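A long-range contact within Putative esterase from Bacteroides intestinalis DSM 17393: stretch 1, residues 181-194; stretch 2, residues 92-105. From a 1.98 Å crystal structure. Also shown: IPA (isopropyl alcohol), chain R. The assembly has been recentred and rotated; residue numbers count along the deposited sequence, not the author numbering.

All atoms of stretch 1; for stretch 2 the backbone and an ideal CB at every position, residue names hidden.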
# COMPACT_ATOMS: atom_id res chain seq x y z
N SER C 181 34.25 -22.70 -18.24
CA SER C 181 33.98 -22.09 -16.94
C SER C 181 32.53 -22.34 -16.51
O SER C 181 31.64 -22.43 -17.35
CB SER C 181 34.25 -20.58 -16.96
OG SER C 181 33.30 -19.90 -17.77
N LYS C 182 32.30 -22.44 -15.21
CA LYS C 182 30.94 -22.67 -14.72
C LYS C 182 30.02 -21.51 -15.10
O LYS C 182 28.85 -21.73 -15.38
CB LYS C 182 30.95 -22.90 -13.21
CG LYS C 182 31.72 -24.16 -12.78
CD LYS C 182 31.86 -24.23 -11.28
CE LYS C 182 32.78 -25.38 -10.86
NZ LYS C 182 34.19 -25.13 -11.28
N ILE C 183 30.54 -20.29 -15.14
CA ILE C 183 29.70 -19.13 -15.47
C ILE C 183 29.27 -19.19 -16.94
O ILE C 183 28.10 -18.95 -17.26
CB ILE C 183 30.39 -17.78 -15.14
CG1 ILE C 183 29.41 -16.61 -15.29
CG2 ILE C 183 31.63 -17.55 -16.03
CD1 ILE C 183 28.13 -16.77 -14.47
N ALA C 184 30.19 -19.59 -17.82
CA ALA C 184 29.85 -19.80 -19.23
C ALA C 184 28.84 -20.91 -19.41
O ALA C 184 27.98 -20.83 -20.29
CB ALA C 184 31.12 -20.12 -20.05
N ILE C 185 28.96 -21.95 -18.61
CA ILE C 185 28.05 -23.07 -18.72
C ILE C 185 26.63 -22.62 -18.29
O ILE C 185 25.64 -22.95 -18.94
CB ILE C 185 28.53 -24.26 -17.86
CG1 ILE C 185 29.89 -24.77 -18.40
CG2 ILE C 185 27.52 -25.37 -17.88
CD1 ILE C 185 30.54 -25.88 -17.58
N LEU C 186 26.57 -21.86 -17.21
CA LEU C 186 25.29 -21.31 -16.74
C LEU C 186 24.67 -20.44 -17.82
O LEU C 186 23.48 -20.54 -18.12
CB LEU C 186 25.47 -20.51 -15.45
CG LEU C 186 24.26 -19.66 -15.03
CD1 LEU C 186 23.04 -20.55 -14.84
CD2 LEU C 186 24.57 -18.85 -13.78
N THR C 187 25.50 -19.59 -18.42
CA THR C 187 25.04 -18.66 -19.44
C THR C 187 24.38 -19.40 -20.59
O THR C 187 23.25 -19.08 -20.98
CB THR C 187 26.18 -17.78 -19.94
OG1 THR C 187 26.64 -16.98 -18.85
CG2 THR C 187 25.72 -16.85 -21.05
N ARG C 188 25.04 -20.43 -21.10
CA ARG C 188 24.46 -21.24 -22.17
C ARG C 188 23.16 -21.90 -21.74
O ARG C 188 22.21 -21.96 -22.52
CB ARG C 188 25.44 -22.33 -22.64
CG ARG C 188 26.71 -21.79 -23.30
CD ARG C 188 27.42 -22.88 -24.11
NE ARG C 188 27.81 -24.05 -23.31
CZ ARG C 188 28.97 -24.17 -22.67
NH1 ARG C 188 29.86 -23.19 -22.69
NH2 ARG C 188 29.23 -25.28 -21.99
N SER C 189 23.12 -22.40 -20.51
CA SER C 189 21.94 -23.08 -19.97
C SER C 189 20.72 -22.13 -19.91
O SER C 189 19.59 -22.53 -20.18
CB SER C 189 22.23 -23.63 -18.57
OG SER C 189 21.12 -24.33 -18.04
N VAL C 190 20.97 -20.88 -19.55
CA VAL C 190 19.91 -19.88 -19.44
C VAL C 190 19.37 -19.56 -20.82
O VAL C 190 18.16 -19.43 -21.01
CB VAL C 190 20.42 -18.61 -18.74
CG1 VAL C 190 19.40 -17.46 -18.87
CG2 VAL C 190 20.70 -18.92 -17.29
N ILE C 191 20.27 -19.46 -21.79
CA ILE C 191 19.87 -19.20 -23.16
C ILE C 191 19.04 -20.34 -23.74
O ILE C 191 18.01 -20.10 -24.37
CB ILE C 191 21.10 -18.96 -24.05
CG1 ILE C 191 21.82 -17.69 -23.61
CG2 ILE C 191 20.68 -18.86 -25.52
CD1 ILE C 191 23.21 -17.52 -24.20
N GLU C 192 19.49 -21.58 -23.54
CA GLU C 192 18.80 -22.73 -24.08
C GLU C 192 17.43 -22.88 -23.43
O GLU C 192 16.49 -23.40 -24.05
CB GLU C 192 19.61 -24.02 -23.87
CG GLU C 192 21.02 -23.97 -24.51
CD GLU C 192 21.90 -25.17 -24.13
OE1 GLU C 192 21.44 -26.06 -23.38
OE2 GLU C 192 23.07 -25.21 -24.59
N ASN C 193 17.31 -22.43 -22.19
CA ASN C 193 16.05 -22.60 -21.48
C ASN C 193 15.30 -21.27 -21.29
O ASN C 193 14.59 -21.09 -20.30
CB ASN C 193 16.30 -23.27 -20.13
CG ASN C 193 16.66 -24.74 -20.28
OD1 ASN C 193 17.82 -25.15 -20.10
ND2 ASN C 193 15.68 -25.54 -20.63
N SER C 194 15.48 -20.37 -22.25
CA SER C 194 14.84 -19.06 -22.22
C SER C 194 13.36 -19.18 -21.87
O SER C 194 12.63 -19.96 -22.48
CB SER C 194 15.01 -18.34 -23.56
OG SER C 194 14.26 -17.13 -23.59
N UNK C 92 30.05 -18.33 -4.76
CA UNK C 92 30.97 -17.60 -5.65
C UNK C 92 30.98 -18.20 -7.06
O UNK C 92 31.26 -19.37 -7.24
CB UNK C 92 32.39 -17.61 -5.07
N UNK C 93 30.66 -17.38 -8.05
CA UNK C 93 30.43 -17.92 -9.39
C UNK C 93 31.71 -18.42 -10.05
O UNK C 93 31.65 -19.15 -11.04
CB UNK C 93 29.78 -16.85 -10.28
N UNK C 94 32.86 -18.05 -9.50
CA UNK C 94 34.13 -18.52 -10.07
C UNK C 94 34.57 -19.83 -9.44
O UNK C 94 35.43 -20.52 -9.97
CB UNK C 94 35.22 -17.46 -9.89
N UNK C 95 33.96 -20.19 -8.31
CA UNK C 95 34.34 -21.39 -7.57
C UNK C 95 33.24 -22.44 -7.57
O UNK C 95 33.53 -23.64 -7.63
CB UNK C 95 34.70 -21.02 -6.13
N UNK C 96 31.99 -21.99 -7.47
CA UNK C 96 30.85 -22.86 -7.20
C UNK C 96 29.84 -22.89 -8.35
O UNK C 96 29.65 -21.90 -9.05
CB UNK C 96 30.15 -22.41 -5.92
N UNK C 97 29.17 -24.02 -8.52
CA UNK C 97 28.11 -24.13 -9.50
C UNK C 97 26.90 -23.26 -9.14
O UNK C 97 26.32 -23.42 -8.06
CB UNK C 97 27.68 -25.59 -9.64
N UNK C 98 26.52 -22.37 -10.05
CA UNK C 98 25.29 -21.59 -9.93
C UNK C 98 24.26 -22.07 -10.96
O UNK C 98 24.60 -22.29 -12.11
CB UNK C 98 25.58 -20.10 -10.11
N UNK C 99 23.00 -22.22 -10.56
CA UNK C 99 21.98 -22.53 -11.54
C UNK C 99 21.04 -23.65 -11.17
O UNK C 99 21.32 -24.42 -10.26
CB UNK C 99 22.65 -22.88 -12.87
N UNK C 100 19.92 -23.74 -11.91
CA UNK C 100 18.80 -24.61 -11.53
C UNK C 100 18.51 -25.70 -12.55
O UNK C 100 17.78 -26.64 -12.25
CB UNK C 100 17.54 -23.77 -11.32
N UNK C 101 19.08 -25.60 -13.75
CA UNK C 101 18.77 -26.58 -14.78
C UNK C 101 19.91 -27.60 -14.90
O UNK C 101 21.00 -27.38 -14.39
CB UNK C 101 18.52 -25.89 -16.12
N UNK C 102 19.65 -28.72 -15.57
CA UNK C 102 20.68 -29.72 -15.81
C UNK C 102 21.76 -29.19 -16.74
O UNK C 102 21.49 -28.79 -17.87
CB UNK C 102 20.06 -30.99 -16.40
N UNK C 103 22.98 -29.17 -16.22
CA UNK C 103 24.15 -28.73 -16.97
C UNK C 103 25.20 -29.85 -17.02
O UNK C 103 25.18 -30.76 -16.19
CB UNK C 103 24.74 -27.47 -16.34
N UNK C 104 26.12 -29.78 -17.99
CA UNK C 104 27.18 -30.81 -18.09
C UNK C 104 28.04 -30.87 -16.83
O UNK C 104 28.72 -29.89 -16.51
CB UNK C 104 28.07 -30.54 -19.30
N UNK C 105 28.00 -31.98 -16.11
CA UNK C 105 28.74 -32.11 -14.86
C UNK C 105 28.00 -31.69 -13.59
O UNK C 105 28.56 -31.78 -12.49
CB UNK C 105 30.02 -31.28 -14.97
C1 IPA R . 23.84 -12.98 -16.15
C2 IPA R . 24.66 -14.25 -16.39
C3 IPA R . 23.81 -15.51 -16.43
O2 IPA R . 25.32 -14.15 -17.64

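Position 92 has nothing of stretch 1 near its CB, so the helix sets no demand. It is Asn92, whose OD1 accepts from the backbone N of position 94 at 2.8 Å.

At position 93, CA-to-CB points sideways, and the ideal CB lies 4.5 Å from Ile183 CD1. An aliphatic side chain would suit. The residue is Ile93, with its CD1 4.2 Å from Ile183 CD1. Water 1 donates to Ile93 O and accepts from Ile183 N, linking the loop to an amide in the helix's first turn.

Positions 94, 95 and 96 turn their CBs away, leaving the choice wide; they are His94, Leu95 and Glu96. Their backbone still matters: Lys182 CE packs 3.7 Å from Leu95 O.

The CB of position 97 points sideways, 4.7 Å from Lys182 CD, with Ile185 farther along the helix; a side chain must reach out to meet both. A broad, flat group could serve. Trp97 fills the place: Lys182 CG sits 3.7 Å from the centroid of its six-membered ring, almost on the normal, while Ile185 CD1 meets Trp97 CH2 at 3.7 Å. Lys182 NZ, 5.2 Å from the five-membered ring centroid, adds at most a weak cation-pi attraction.

At position 98 the CB is 4.0 Å from Leu186 CD2, and small or polar groups that lead off would do. Asn98 turns its end away, and ND2 donates to Glu96 O (3.2 Å). Water 2 accepts from Asn98 N and lies 3.0 Å from Lys182 O.

Position 99 is strict. An ideal CB would stand 3.1 Å from Leu186 CD1, and phi/psi of 134/165 would jam it against the preceding carbonyl. Gly99 answers both, letting Leu186 CD1 approach its CA to 4.0 Å.

Position 100 points sideways, beyond reach, so the helix sets no preference; it is Tyr100.

Position 101 points toward Ser189 and Asn193, where an aromatic or a polar group could fit. Phe101 places a ring face under Asn193 CB (4.2 Å to the centroid) and its edge by Ser189 OG, 3.5 Å from Phe101 CD2. Water 3 joins Phe101 N to Ser189 OG.

Position 102 points away, leaving the choice open. Asp102 contributes its O, which accepts from water 4; that water lies 2.6 Å from Ser189 OG.

The ideal CB of position 103 points toward the helix, 3.8 Å from Ile185 CG2, favouring a flexible apolar chain. Met103 brings SD to 4.0 Å from Leu186 CA.

At 104 CA-to-CB points toward the helix, the CB 5.4 Å from Ile185 CG2, and phi of -60° admits proline, so compact apolar residues suit: Pro104 CD touches Ile185 CG2 at 3.8 Å. Position 105, phi/psi 90/1, calls for glycine: Gly105.

Stretch 2, residues 92-105: NIHLEWNGYFDMPG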
# COMPACT_ATOMS: atom_id res chain seq x y z
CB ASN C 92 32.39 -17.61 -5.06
CG ASN C 92 33.36 -16.73 -5.84
OD1 ASN C 92 33.49 -16.85 -7.06
ND2 ASN C 92 34.05 -15.84 -5.14
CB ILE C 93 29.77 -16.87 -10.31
CG1 ILE C 93 30.66 -15.64 -10.46
CG2 ILE C 93 28.37 -16.49 -9.79
CD1 ILE C 93 30.20 -14.68 -11.53
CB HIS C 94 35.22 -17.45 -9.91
CG HIS C 94 34.83 -16.11 -10.45
ND1 HIS C 94 34.65 -15.87 -11.79
CD2 HIS C 94 34.57 -14.93 -9.82
CE1 HIS C 94 34.30 -14.61 -11.97
NE2 HIS C 94 34.25 -14.02 -10.79
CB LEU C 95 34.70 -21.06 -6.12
CG LEU C 95 35.74 -19.98 -5.80
CD1 LEU C 95 36.01 -19.96 -4.31
CD2 LEU C 95 37.00 -20.21 -6.57
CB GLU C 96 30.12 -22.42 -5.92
CG GLU C 96 31.01 -22.30 -4.70
CD GLU C 96 31.65 -23.62 -4.31
OE1 GLU C 96 31.11 -24.69 -4.67
OE2 GLU C 96 32.70 -23.60 -3.63
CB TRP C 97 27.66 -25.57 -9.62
CG TRP C 97 28.63 -26.47 -10.33
CD1 TRP C 97 29.48 -27.36 -9.77
CD2 TRP C 97 28.80 -26.57 -11.74
NE1 TRP C 97 30.19 -28.02 -10.75
CE2 TRP C 97 29.79 -27.55 -11.97
CE3 TRP C 97 28.22 -25.93 -12.84
CZ2 TRP C 97 30.20 -27.92 -13.25
CZ3 TRP C 97 28.64 -26.29 -14.11
CH2 TRP C 97 29.62 -27.27 -14.30
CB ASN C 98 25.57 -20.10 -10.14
CG ASN C 98 26.10 -19.43 -8.90
OD1 ASN C 98 25.41 -18.60 -8.29
ND2 ASN C 98 27.32 -19.76 -8.51
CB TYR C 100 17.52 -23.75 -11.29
CG TYR C 100 17.69 -22.88 -10.07
CD1 TYR C 100 17.62 -23.43 -8.80
CD2 TYR C 100 18.00 -21.53 -10.18
CE1 TYR C 100 17.83 -22.67 -7.67
CE2 TYR C 100 18.20 -20.75 -9.06
CZ TYR C 100 18.11 -21.33 -7.80
OH TYR C 100 18.32 -20.60 -6.65
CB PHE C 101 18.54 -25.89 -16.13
CG PHE C 101 17.65 -24.66 -16.03
CD1 PHE C 101 16.44 -24.71 -15.36
CD2 PHE C 101 18.04 -23.46 -16.61
CE1 PHE C 101 15.62 -23.58 -15.27
CE2 PHE C 101 17.23 -22.32 -16.52
CZ PHE C 101 16.01 -22.38 -15.85
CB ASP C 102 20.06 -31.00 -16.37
CG ASP C 102 19.60 -31.92 -15.28
OD1 ASP C 102 19.68 -31.53 -14.09
OD2 ASP C 102 19.16 -33.05 -15.60
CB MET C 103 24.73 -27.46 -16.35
CG MET C 103 23.73 -26.27 -16.33
SD MET C 103 24.28 -24.87 -15.34
CE MET C 103 24.25 -25.61 -13.71
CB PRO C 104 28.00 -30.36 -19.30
CG PRO C 104 27.68 -28.93 -19.48
CD PRO C 104 26.24 -28.78 -19.06
O HOH W 1 32.91 -19.69 -13.33
O HOH W 2 27.34 -22.31 -12.90
O HOH W 3 21.19 -23.68 -15.12
O HOH W 4 20.84 -26.51 -19.41
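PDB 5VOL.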